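Local coordinates for protein UDP-glucose 4-epimerase (Campylobacter jejuni subsp. jejuni serotype O:2, PDB 7K3P) that interconverts UDP-glucose and UDP-galactose, and probably their N-acetylated counterparts, by inverting the sugar at C4 with the help of bound NAD, at residues C44-L49 against Q71-F76; D244-D249 against F270-G275; E182-I187 against E264-V269. The protein carries 2 engineered substitutions. All coordinates share one frame; numbering follows the deposited sequence.

Interaction 1 of 3, residues C44-L49 against Q71-F76; sequences CVLDNL and QDLSDF. With NAD (nicotinamide-adenine-dinucleotide), chain C.
Leu46, on the second strand of the sheet, sends its side chain toward the 71-76 loop. Leu46 CD2 comes 3.6 Å from Gln71 O and 3.7 Å from Leu73 CD2, while CD1 lies beside Gln71 CB. Leu82 of helix 76-86 packs on both Leu46 and Gln71, so a branched apolar residue suits this site, between the sheet and the helix that follows the loop. Asp47 turns the other way, toward the cofactor. Asp47 OD2 accepts from the ribose hydroxyl O3B of NAD at 2.7 Å and also takes the backbone N of Ala25, whereas OD1 lies close to O2B and receives Leu49 N at 2.8 Å, closing an Asx turn. The carboxylate is thereby held by protein amides as well as by sugar. The backbone O of Asp47 meets Gln71 N in a weak hydrogen bond.

Asn48 has its CG in the crowded position between backbone N and carbonyl carbon (chi1 70°), which lays the amide nearly parallel over one face of the six-membered ring of adenine, CG 3.5 Å from N3A of NAD. Asn48 ND2 then gives a nearly straight bond to Asp72 OD2, 3.0 Å long, entering 64° out of the carboxylate plane; Ser50 OG bonds to the amide oxygen. The other Asp72 oxygen, OD1, accepts from adenine N6A at 3.0 Å and from Ser74 N in a second Asx turn. Beside it, Leu73 N donates to adenine N1A at 3.0 Å and 174°, so the base is recognised by one acceptor and one donor. An acid after the second strand gripping the adenosine ribose, with an Asp-Leu loop reading the adenine, is characteristic of the NAD-binding Rossmann fold in extended short-chain dehydrogenases and epimerases.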
loop_
_atom_site.group_PDB
_atom_site.type_symbol
_atom_site.label_atom_id
_atom_site.label_comp_id
_atom_site.label_asym_id
_atom_site.label_seq_id
_atom_site.Cartn_x
_atom_site.Cartn_y
_atom_site.Cartn_z
ATOM N N CYS A 44 4.818 20.948 18.620
ATOM C CA CYS A 44 6.026 20.768 17.826
ATOM C C CYS A 44 5.664 20.642 16.347
ATOM O O CYS A 44 4.591 20.124 16.001
ATOM C CB CYS A 44 6.773 19.526 18.289
ATOM S SG CYS A 44 7.354 19.636 20.017
ATOM N N VAL A 45 6.557 21.111 15.480
ATOM C CA VAL A 45 6.325 21.077 14.040
ATOM C C VAL A 45 7.502 20.418 13.312
ATOM O O VAL A 45 8.676 20.718 13.593
ATOM C CB VAL A 45 6.074 22.500 13.499
ATOM C CG1 VAL A 45 6.043 22.515 11.978
ATOM C CG2 VAL A 45 4.774 23.050 14.063
ATOM N N LEU A 46 7.187 19.508 12.390
ATOM C CA LEU A 46 8.195 18.904 11.517
ATOM C C LEU A 46 7.894 19.215 10.053
ATOM O O LEU A 46 6.764 19.047 9.590
ATOM C CB LEU A 46 8.279 17.386 11.740
ATOM C CG LEU A 46 9.220 16.593 10.826
ATOM C CD1 LEU A 46 9.727 15.348 11.530
ATOM C CD2 LEU A 46 8.522 16.194 9.523
ATOM N N ASP A 47 8.904 19.663 9.320
ATOM C CA ASP A 47 8.736 19.964 7.910
ATOM C C ASP A 47 10.108 20.100 7.263
ATOM O O ASP A 47 11.016 20.669 7.869
ATOM C CB ASP A 47 7.956 21.268 7.767
ATOM C CG ASP A 47 7.248 21.381 6.433
ATOM O OD1 ASP A 47 7.944 21.418 5.399
ATOM O OD2 ASP A 47 5.991 21.449 6.422
ATOM N N ASN A 48 10.257 19.582 6.046
ATOM C CA ASN A 48 11.533 19.658 5.341
ATOM C C ASN A 48 11.594 20.905 4.475
ATOM O O ASN A 48 12.547 21.110 3.731
ATOM C CB ASN A 48 11.785 18.391 4.510
ATOM C CG ASN A 48 10.858 18.283 3.298
ATOM O OD1 ASN A 48 9.902 19.046 3.156
ATOM N ND2 ASN A 48 11.152 17.335 2.412
ATOM N N LEU A 49 10.556 21.732 4.573
ATOM C CA LEU A 49 10.473 22.974 3.811
ATOM C C LEU A 49 10.597 22.778 2.288
ATOM O O LEU A 49 11.027 23.679 1.568
ATOM C CB LEU A 49 11.501 23.998 4.341
ATOM C CG LEU A 49 11.346 24.370 5.823
ATOM C CD1 LEU A 49 12.426 25.352 6.309
ATOM C CD2 LEU A 49 9.952 24.945 6.096
ATOM N N GLN A 71 13.291 18.713 9.381
ATOM C CA GLN A 71 13.664 17.313 9.203
ATOM C C GLN A 71 12.842 16.657 8.108
ATOM O O GLN A 71 11.640 16.935 7.956
ATOM C CB GLN A 71 13.376 16.536 10.483
ATOM C CG GLN A 71 14.083 17.054 11.697
ATOM C CD GLN A 71 14.315 15.955 12.696
ATOM O OE1 GLN A 71 13.976 14.791 12.440
ATOM N NE2 GLN A 71 14.904 16.306 13.844
ATOM N N ASP A 72 13.468 15.732 7.395
ATOM C CA ASP A 72 12.787 15.007 6.340
ATOM C C ASP A 72 12.324 13.641 6.859
ATOM O O ASP A 72 13.086 12.906 7.492
ATOM C CB ASP A 72 13.710 14.845 5.138
ATOM C CG ASP A 72 12.956 14.504 3.877
ATOM O OD1 ASP A 72 12.153 13.551 3.919
ATOM O OD2 ASP A 72 13.159 15.197 2.861
ATOM N N LEU A 73 11.060 13.322 6.606
ATOM C CA LEU A 73 10.483 12.041 7.013
ATOM C C LEU A 73 11.160 10.841 6.342
ATOM O O LEU A 73 10.988 9.712 6.797
ATOM C CB LEU A 73 8.974 12.017 6.714
ATOM C CG LEU A 73 8.120 12.965 7.564
ATOM C CD1 LEU A 73 6.686 13.035 7.025
ATOM C CD2 LEU A 73 8.136 12.499 9.033
ATOM N N SER A 74 11.899 11.067 5.254
ATOM C CA SER A 74 12.597 9.944 4.596
ATOM C C SER A 74 13.868 9.516 5.348
ATOM O O SER A 74 14.420 8.444 5.083
ATOM C CB SER A 74 12.936 10.272 3.139
ATOM O OG SER A 74 13.866 11.335 3.088
ATOM N N ASP A 75 14.331 10.343 6.282
ATOM C CA ASP A 75 15.457 9.960 7.154
ATOM C C ASP A 75 14.862 9.209 8.337
ATOM O O ASP A 75 14.512 9.828 9.366
ATOM C CB ASP A 75 16.226 11.220 7.610
ATOM C CG ASP A 75 17.179 10.957 8.783
ATOM O OD1 ASP A 75 17.491 9.782 9.063
ATOM O OD2 ASP A 75 17.598 11.938 9.453
ATOM N N PHE A 76 14.743 7.884 8.210
ATOM C CA PHE A 76 13.985 7.107 9.193
ATOM C C PHE A 76 14.629 7.147 10.579
ATOM O O PHE A 76 13.924 7.164 11.595
ATOM C CB PHE A 76 13.777 5.648 8.765
ATOM C CG PHE A 76 12.886 5.469 7.551
ATOM C CD1 PHE A 76 12.194 6.543 7.000
ATOM C CD2 PHE A 76 12.757 4.206 6.958
ATOM C CE1 PHE A 76 11.379 6.369 5.858
ATOM C CE2 PHE A 76 11.942 4.021 5.825
ATOM C CZ PHE A 76 11.258 5.107 5.279
HETATM P PA NAD C . 1.286 21.266 1.399
HETATM O O1A NAD C . 2.257 20.913 0.299
HETATM O O2A NAD C . 1.125 22.756 1.512
HETATM O O5B NAD C . 1.805 20.749 2.797
HETATM C C5B NAD C . 2.688 19.664 2.811
HETATM C C4B NAD C . 3.789 19.941 3.757
HETATM O O4B NAD C . 4.499 18.780 4.082
HETATM C C3B NAD C . 4.804 20.962 3.155
HETATM O O3B NAD C . 5.115 22.153 3.973
HETATM C C2B NAD C . 6.000 20.068 2.748
HETATM O O2B NAD C . 7.197 20.720 2.773
HETATM C C1B NAD C . 5.881 19.007 3.795
HETATM N N9A NAD C . 6.561 17.759 3.413
HETATM C C8A NAD C . 6.361 17.042 2.288
HETATM N N7A NAD C . 7.172 15.973 2.264
HETATM C C5A NAD C . 7.920 15.965 3.375
HETATM C C6A NAD C . 8.924 15.123 3.881
HETATM N N6A NAD C . 9.320 13.950 3.139
HETATM N N1A NAD C . 9.491 15.394 5.073
HETATM C C2A NAD C . 9.144 16.473 5.795
HETATM N N3A NAD C . 8.180 17.333 5.329
HETATM C C4A NAD C . 7.556 17.104 4.137
HETATM O O3 NAD C . -0.096 20.554 1.069
HETATM P PN NAD C . -1.447 20.877 1.817
HETATM O O1N NAD C . -1.186 21.707 3.060
HETATM O O2N NAD C . -2.328 21.623 0.861
HETATM O O5D NAD C . -2.117 19.499 2.211
HETATM C C5D NAD C . -1.634 18.825 3.350
HETATM C C4D NAD C . -2.259 17.447 3.487
HETATM O O4D NAD C . -3.659 17.501 3.321
HETATM C C3D NAD C . -1.670 16.392 2.557
HETATM O O3D NAD C . -1.575 15.197 3.221
HETATM C C2D NAD C . -2.665 16.209 1.492
HETATM O O2D NAD C . -2.630 14.967 0.892
HETATM C C1D NAD C . -3.979 16.527 2.255
HETATM N N1N NAD C . -5.144 16.994 1.371
HETATM C C2N NAD C . -5.000 18.242 0.798
HETATM C C3N NAD C . -6.018 18.736 -0.012
HETATM C C7N NAD C . -5.873 20.096 -0.644
HETATM O O7N NAD C . -4.870 20.775 -0.487
HETATM N N7N NAD C . -6.936 20.590 -1.454
HETATM C C4N NAD C . -7.155 17.978 -0.222
HETATM C C5N NAD C . -7.286 16.735 0.354
HETATM C C6N NAD C . -6.269 16.221 1.169
#

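Interaction 2 of 3, residues D244-D249 against F270-G275; sequences DFIHVD and FNVGYG
Tyr274 reaches across to Ile246 and His247, joining the loop that leaves the edge strand of the Rossmann sheet to the start of helix 248-261, where His247 is the N-cap. The compact half is mostly apolar, with one hydroxyl at its end. Ile246, its CG1 anti to the backbone N (chi1 -166°), puts CD1 3.8 Å from Val272 CG1, the two side chains crossing at about a right angle. Ile246 CG1 lies 3.8 Å from Tyr274 CZ. Two beta-branched residues and an aromatic ring fill this side well, and Leu188 and Ile317 also pack on Val272.

The half around Asp244 is looser and mediated by water. The carboxylate of Asp244 meets the 272-275 main chain largely through waters: one joins OD2 to Gly275 N, and another accepts from Tyr274 N beside OD1 and Phe245 O. OD2 also takes Ser312 N, so an acid suits a place with one direct amide donor and donating waters around it. Gly273, without a side chain, lets the carboxylate and its waters lie close to the main chain, and Gly275 has a positive phi (81°), which favours glycine. On the compact side, Tyr274 OH bonds to Asp250 OD2 and accepts from His247 N at 3.0 Å and 162°.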
loop_
_atom_site.group_PDB
_atom_site.type_symbol
_atom_site.label_atom_id
_atom_site.label_comp_id
_atom_site.label_asym_id
_atom_site.label_seq_id
_atom_site.Cartn_x
_atom_site.Cartn_y
_atom_site.Cartn_z
ATOM N N ASP A 244 -17.602 19.928 -4.098
ATOM C CA ASP A 244 -17.353 20.093 -2.682
ATOM C C ASP A 244 -16.019 20.837 -2.486
ATOM O O ASP A 244 -14.962 20.384 -2.962
ATOM C CB ASP A 244 -17.324 18.691 -2.064
ATOM C CG ASP A 244 -17.345 18.707 -0.553
ATOM O OD1 ASP A 244 -16.461 19.357 0.046
ATOM O OD2 ASP A 244 -18.241 18.049 0.025
ATOM N N PHE A 245 -16.077 21.999 -1.835
ATOM C CA PHE A 245 -14.880 22.793 -1.526
ATOM C C PHE A 245 -14.878 23.161 -0.047
ATOM O O PHE A 245 -15.933 23.179 0.592
ATOM C CB PHE A 245 -14.851 24.068 -2.372
ATOM C CG PHE A 245 -15.057 23.816 -3.826
ATOM C CD1 PHE A 245 -13.991 23.424 -4.629
ATOM C CD2 PHE A 245 -16.319 23.939 -4.390
ATOM C CE1 PHE A 245 -14.179 23.165 -5.976
ATOM C CE2 PHE A 245 -16.518 23.686 -5.736
ATOM C CZ PHE A 245 -15.442 23.298 -6.533
ATOM N N ILE A 246 -13.707 23.457 0.510
ATOM C CA ILE A 246 -13.651 23.788 1.930
ATOM C C ILE A 246 -12.626 24.880 2.240
ATOM O O ILE A 246 -11.568 24.969 1.595
ATOM C CB ILE A 246 -13.411 22.534 2.798
ATOM C CG1 ILE A 246 -13.691 22.842 4.268
ATOM C CG2 ILE A 246 -11.978 21.987 2.589
ATOM C CD1 ILE A 246 -13.887 21.590 5.107
ATOM N N HIS A 247 -12.953 25.722 3.219
ATOM C CA HIS A 247 -12.059 26.802 3.631
ATOM C C HIS A 247 -10.870 26.218 4.403
ATOM O O HIS A 247 -11.038 25.309 5.205
ATOM C CB HIS A 247 -12.816 27.815 4.499
ATOM C CG HIS A 247 -12.055 29.075 4.752
ATOM N ND1 HIS A 247 -11.085 29.176 5.726
ATOM C CD2 HIS A 247 -12.117 30.288 4.155
ATOM C CE1 HIS A 247 -10.583 30.398 5.721
ATOM N NE2 HIS A 247 -11.188 31.091 4.775
ATOM N N VAL A 248 -9.672 26.744 4.158
ATOM C CA VAL A 248 -8.473 26.194 4.804
ATOM C C VAL A 248 -8.572 26.200 6.334
ATOM O O VAL A 248 -8.021 25.318 6.999
ATOM C CB VAL A 248 -7.176 26.902 4.332
ATOM C CG1 VAL A 248 -7.196 28.389 4.710
ATOM C CG2 VAL A 248 -5.942 26.214 4.922
ATOM N N ASP A 249 -9.287 27.171 6.902
ATOM C CA ASP A 249 -9.373 27.253 8.361
ATOM C C ASP A 249 -10.405 26.279 8.931
ATOM O O ASP A 249 -10.342 25.918 10.108
ATOM C CB ASP A 249 -9.635 28.703 8.830
ATOM C CG ASP A 249 -8.386 29.584 8.748
ATOM O OD1 ASP A 249 -7.304 29.134 9.193
ATOM O OD2 ASP A 249 -8.483 30.716 8.220
ATOM N N PHE A 270 -13.468 10.001 9.070
ATOM C CA PHE A 270 -14.492 11.015 8.862
ATOM C C PHE A 270 -14.269 11.718 7.543
ATOM O O PHE A 270 -13.131 12.113 7.234
ATOM C CB PHE A 270 -14.425 12.121 9.935
ATOM C CG PHE A 270 -14.786 11.668 11.322
ATOM C CD1 PHE A 270 -16.091 11.303 11.635
ATOM C CD2 PHE A 270 -13.821 11.652 12.324
ATOM C CE1 PHE A 270 -16.426 10.902 12.922
ATOM C CE2 PHE A 270 -14.142 11.248 13.623
ATOM C CZ PHE A 270 -15.455 10.868 13.924
ATOM N N ASN A 271 -15.348 11.915 6.787
ATOM C CA ASN A 271 -15.329 12.937 5.760
ATOM C C ASN A 271 -15.346 14.287 6.461
ATOM O O ASN A 271 -16.042 14.456 7.470
ATOM C CB ASN A 271 -16.576 12.843 4.876
ATOM C CG ASN A 271 -16.558 11.648 3.953
ATOM O OD1 ASN A 271 -15.493 11.205 3.502
ATOM N ND2 ASN A 271 -17.749 11.118 3.648
ATOM N N VAL A 272 -14.629 15.262 5.913
ATOM C CA VAL A 272 -14.767 16.635 6.371
ATOM C C VAL A 272 -15.350 17.457 5.241
ATOM O O VAL A 272 -14.746 17.562 4.169
ATOM C CB VAL A 272 -13.426 17.254 6.790
ATOM C CG1 VAL A 272 -13.667 18.615 7.436
ATOM C CG2 VAL A 272 -12.683 16.317 7.760
ATOM N N GLY A 273 -16.520 18.055 5.478
ATOM C CA GLY A 273 -17.164 18.869 4.456
ATOM C C GLY A 273 -18.376 19.608 5.011
ATOM O O GLY A 273 -18.824 19.324 6.137
ATOM N N TYR A 274 -18.912 20.542 4.225
ATOM C CA TYR A 274 -20.047 21.349 4.666
ATOM C C TYR A 274 -21.397 20.615 4.561
ATOM O O TYR A 274 -22.423 21.127 5.041
ATOM C CB TYR A 274 -20.093 22.683 3.907
ATOM C CG TYR A 274 -18.881 23.563 4.101
ATOM C CD1 TYR A 274 -18.325 23.755 5.368
ATOM C CD2 TYR A 274 -18.286 24.205 3.017
ATOM C CE1 TYR A 274 -17.212 24.571 5.550
ATOM C CE2 TYR A 274 -17.172 25.024 3.188
ATOM C CZ TYR A 274 -16.641 25.198 4.456
ATOM O OH TYR A 274 -15.542 26.007 4.627
ATOM N N GLY A 275 -21.398 19.421 3.960
ATOM C CA GLY A 275 -22.618 18.631 3.800
ATOM C C GLY A 275 -23.461 19.080 2.611
ATOM O O GLY A 275 -24.571 18.575 2.381
HETATM O O HOH W 1 -15.062 17.199 1.509
HETATM O O HOH W 2 -17.146 21.145 1.941
HETATM O O HOH W 3 -19.823 17.936 2.267
#

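Interaction 3 of 3, residues E182-I187 against E264-V269; sequences EFKHCI and ENESNV
Lys184 NZ is gripped by two backbone carbonyls, that of Asn265, 2.8 Å from NZ to O, and that of Leu262. Its extended chain carries the ammonium along the 264-266 loop, and NZ meets Asn265 O from 45° above the carbonyl plane. Glu266 bends back so that OE2 lies 3.4 Å from Lys184 CE, yet 4.2 Å from NZ, too far for a salt bridge; its charge would still probably favour the lysine.

Further along, Ser267 stands where the parallel pairing begins. Its OG accepts from His185 N at 3.0 Å, in place of a backbone oxygen. The imidazole of His185 is folded back over the same serine (chi1 68°), and Ser267 CB sits over one ring face, 3.7 Å from the centroid, a CH-pi contact. Ser177 OG bonds to His185 ND1 and holds the ring from the helix 161-179 side.

Ordinary parallel pairing then takes over: Asn268 N donates to His185 O at 3.1 Å, and Ile187 N to Asn268 O at 2.9 Å. Ile187 and Val269, beta-branched residues at home in strands, touch through their CG2 atoms on one sheet face, while Cys186 and Asn268 point to the other. The chemistry implies that side-chain groups satisfy the polar backbone where the strands first meet, before regular parallel backbone bonds attach strand 268-271 to the sheet.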
loop_
_atom_site.group_PDB
_atom_site.type_symbol
_atom_site.label_atom_id
_atom_site.label_comp_id
_atom_site.label_asym_id
_atom_site.label_seq_id
_atom_site.Cartn_x
_atom_site.Cartn_y
_atom_site.Cartn_z
ATOM N N GLU A 182 -4.263 -0.111 21.898
ATOM C CA GLU A 182 -3.905 1.158 22.520
ATOM C C GLU A 182 -3.641 2.263 21.493
ATOM O O GLU A 182 -3.748 3.459 21.807
ATOM C CB GLU A 182 -2.683 0.969 23.439
ATOM C CG GLU A 182 -1.352 0.627 22.716
ATOM C CD GLU A 182 -1.190 -0.859 22.371
ATOM O OE1 GLU A 182 -2.208 -1.551 22.168
ATOM O OE2 GLU A 182 -0.033 -1.340 22.307
ATOM N N PHE A 183 -3.284 1.871 20.269
ATOM C CA PHE A 183 -2.938 2.845 19.236
ATOM C C PHE A 183 -4.196 3.324 18.509
ATOM O O PHE A 183 -4.864 2.526 17.838
ATOM C CB PHE A 183 -1.930 2.244 18.229
ATOM C CG PHE A 183 -1.616 3.150 17.068
ATOM C CD1 PHE A 183 -0.712 4.198 17.211
ATOM C CD2 PHE A 183 -2.216 2.944 15.825
ATOM C CE1 PHE A 183 -0.410 5.044 16.135
ATOM C CE2 PHE A 183 -1.929 3.778 14.743
ATOM C CZ PHE A 183 -1.029 4.827 14.892
ATOM N N LYS A 184 -4.497 4.620 18.630
ATOM C CA LYS A 184 -5.703 5.204 18.034
ATOM C C LYS A 184 -5.401 6.103 16.837
ATOM O O LYS A 184 -4.525 6.975 16.892
ATOM C CB LYS A 184 -6.482 6.039 19.062
ATOM C CG LYS A 184 -7.185 5.269 20.183
ATOM C CD LYS A 184 -8.020 6.284 20.976
ATOM C CE LYS A 184 -8.762 5.685 22.160
ATOM N NZ LYS A 184 -9.411 6.813 22.908
ATOM N N HIS A 185 -6.159 5.916 15.766
ATOM C CA HIS A 185 -5.987 6.736 14.577
ATOM C C HIS A 185 -7.318 7.369 14.206
ATOM O O HIS A 185 -8.368 6.763 14.383
ATOM C CB HIS A 185 -5.473 5.898 13.402
ATOM C CG HIS A 185 -6.460 4.897 12.879
ATOM N ND1 HIS A 185 -6.504 3.594 13.330
ATOM C CD2 HIS A 185 -7.430 5.003 11.933
ATOM C CE1 HIS A 185 -7.456 2.939 12.683
ATOM N NE2 HIS A 185 -8.035 3.767 11.834
ATOM N N CYS A 186 -7.262 8.593 13.698
ATOM C CA CYS A 186 -8.432 9.189 13.095
ATOM C C CYS A 186 -8.063 9.677 11.704
ATOM O O CYS A 186 -7.183 10.518 11.548
ATOM C CB CYS A 186 -8.929 10.358 13.936
ATOM S SG CYS A 186 -10.560 10.941 13.410
ATOM N N ILE A 187 -8.734 9.135 10.697
ATOM C CA ILE A 187 -8.451 9.496 9.319
ATOM C C ILE A 187 -9.451 10.518 8.811
ATOM O O ILE A 187 -10.665 10.328 8.954
ATOM C CB ILE A 187 -8.516 8.260 8.414
ATOM C CG1 ILE A 187 -7.326 7.334 8.703
ATOM C CG2 ILE A 187 -8.550 8.695 6.933
ATOM C CD1 ILE A 187 -7.610 5.867 8.370
ATOM N N GLU A 264 -11.748 10.153 24.194
ATOM C CA GLU A 264 -12.610 9.153 24.831
ATOM C C GLU A 264 -13.168 8.166 23.826
ATOM O O GLU A 264 -13.899 7.235 24.186
ATOM C CB GLU A 264 -13.792 9.830 25.531
ATOM C CG GLU A 264 -13.470 11.161 26.190
ATOM C CD GLU A 264 -12.857 10.990 27.558
ATOM O OE1 GLU A 264 -12.591 9.826 27.945
ATOM O OE2 GLU A 264 -12.645 12.019 28.241
ATOM N N ASN A 265 -12.838 8.374 22.558
ATOM C CA ASN A 265 -13.441 7.569 21.515
ATOM C C ASN A 265 -12.436 6.716 20.769
ATOM O O ASN A 265 -11.234 6.979 20.809
ATOM C CB ASN A 265 -14.237 8.461 20.564
ATOM C CG ASN A 265 -15.391 9.144 21.267
ATOM O OD1 ASN A 265 -16.366 8.493 21.631
ATOM N ND2 ASN A 265 -15.269 10.453 21.495
ATOM N N GLU A 266 -12.943 5.681 20.110
ATOM C CA GLU A 266 -12.090 4.729 19.414
ATOM C C GLU A 266 -11.675 5.258 18.038
ATOM O O GLU A 266 -12.067 6.363 17.635
ATOM C CB GLU A 266 -12.794 3.379 19.287
ATOM C CG GLU A 266 -12.865 2.612 20.599
ATOM C CD GLU A 266 -11.488 2.194 21.116
ATOM O OE1 GLU A 266 -11.083 1.040 20.847
ATOM O OE2 GLU A 266 -10.814 3.013 21.787
ATOM N N SER A 267 -10.860 4.475 17.334
ATOM C CA SER A 267 -10.377 4.863 16.009
ATOM C C SER A 267 -11.552 5.094 15.063
ATOM O O SER A 267 -12.608 4.471 15.213
ATOM C CB SER A 267 -9.451 3.776 15.458
ATOM O OG SER A 267 -8.229 3.767 16.177
ATOM N N ASN A 268 -11.390 5.999 14.102
ATOM C CA ASN A 268 -12.479 6.267 13.167
ATOM C C ASN A 268 -12.009 6.980 11.910
ATOM O O ASN A 268 -10.884 7.494 11.861
ATOM C CB ASN A 268 -13.576 7.102 13.848
ATOM C CG ASN A 268 -14.974 6.606 13.516
ATOM O OD1 ASN A 268 -15.202 6.022 12.453
ATOM N ND2 ASN A 268 -15.914 6.826 14.429
ATOM N N VAL A 269 -12.884 7.029 10.906
ATOM C CA VAL A 269 -12.617 7.800 9.691
ATOM C C VAL A 269 -13.779 8.763 9.449
ATOM O O VAL A 269 -14.942 8.397 9.639
ATOM C CB VAL A 269 -12.372 6.857 8.482
ATOM C CG1 VAL A 269 -13.468 5.788 8.410
ATOM C CG2 VAL A 269 -12.274 7.636 7.177
#

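Overall arrangement
All three contacts reach the same seven-stranded parallel sheet. Interaction 1 lies toward the 67-69 end of the strand order and holds the adenosine half of NAD, whereas interaction 3 pairs the two strands at the other end. Interactions 2 and 3 share strand 268-271, and Phe270 N lies 2.8 Å from Ile187 O, a probable hydrogen bond that carries the ladder from one to the other; Phe270 also packs on Cys186. Interaction 1 touches neither: its nearest atoms are about 13 Å from each. From interaction 2 the side chain of Ile246 comes about 7 Å from NAD, and from interaction 3 that of Ile187 about 10 Å, so these two side chains lie near NAD without touching it.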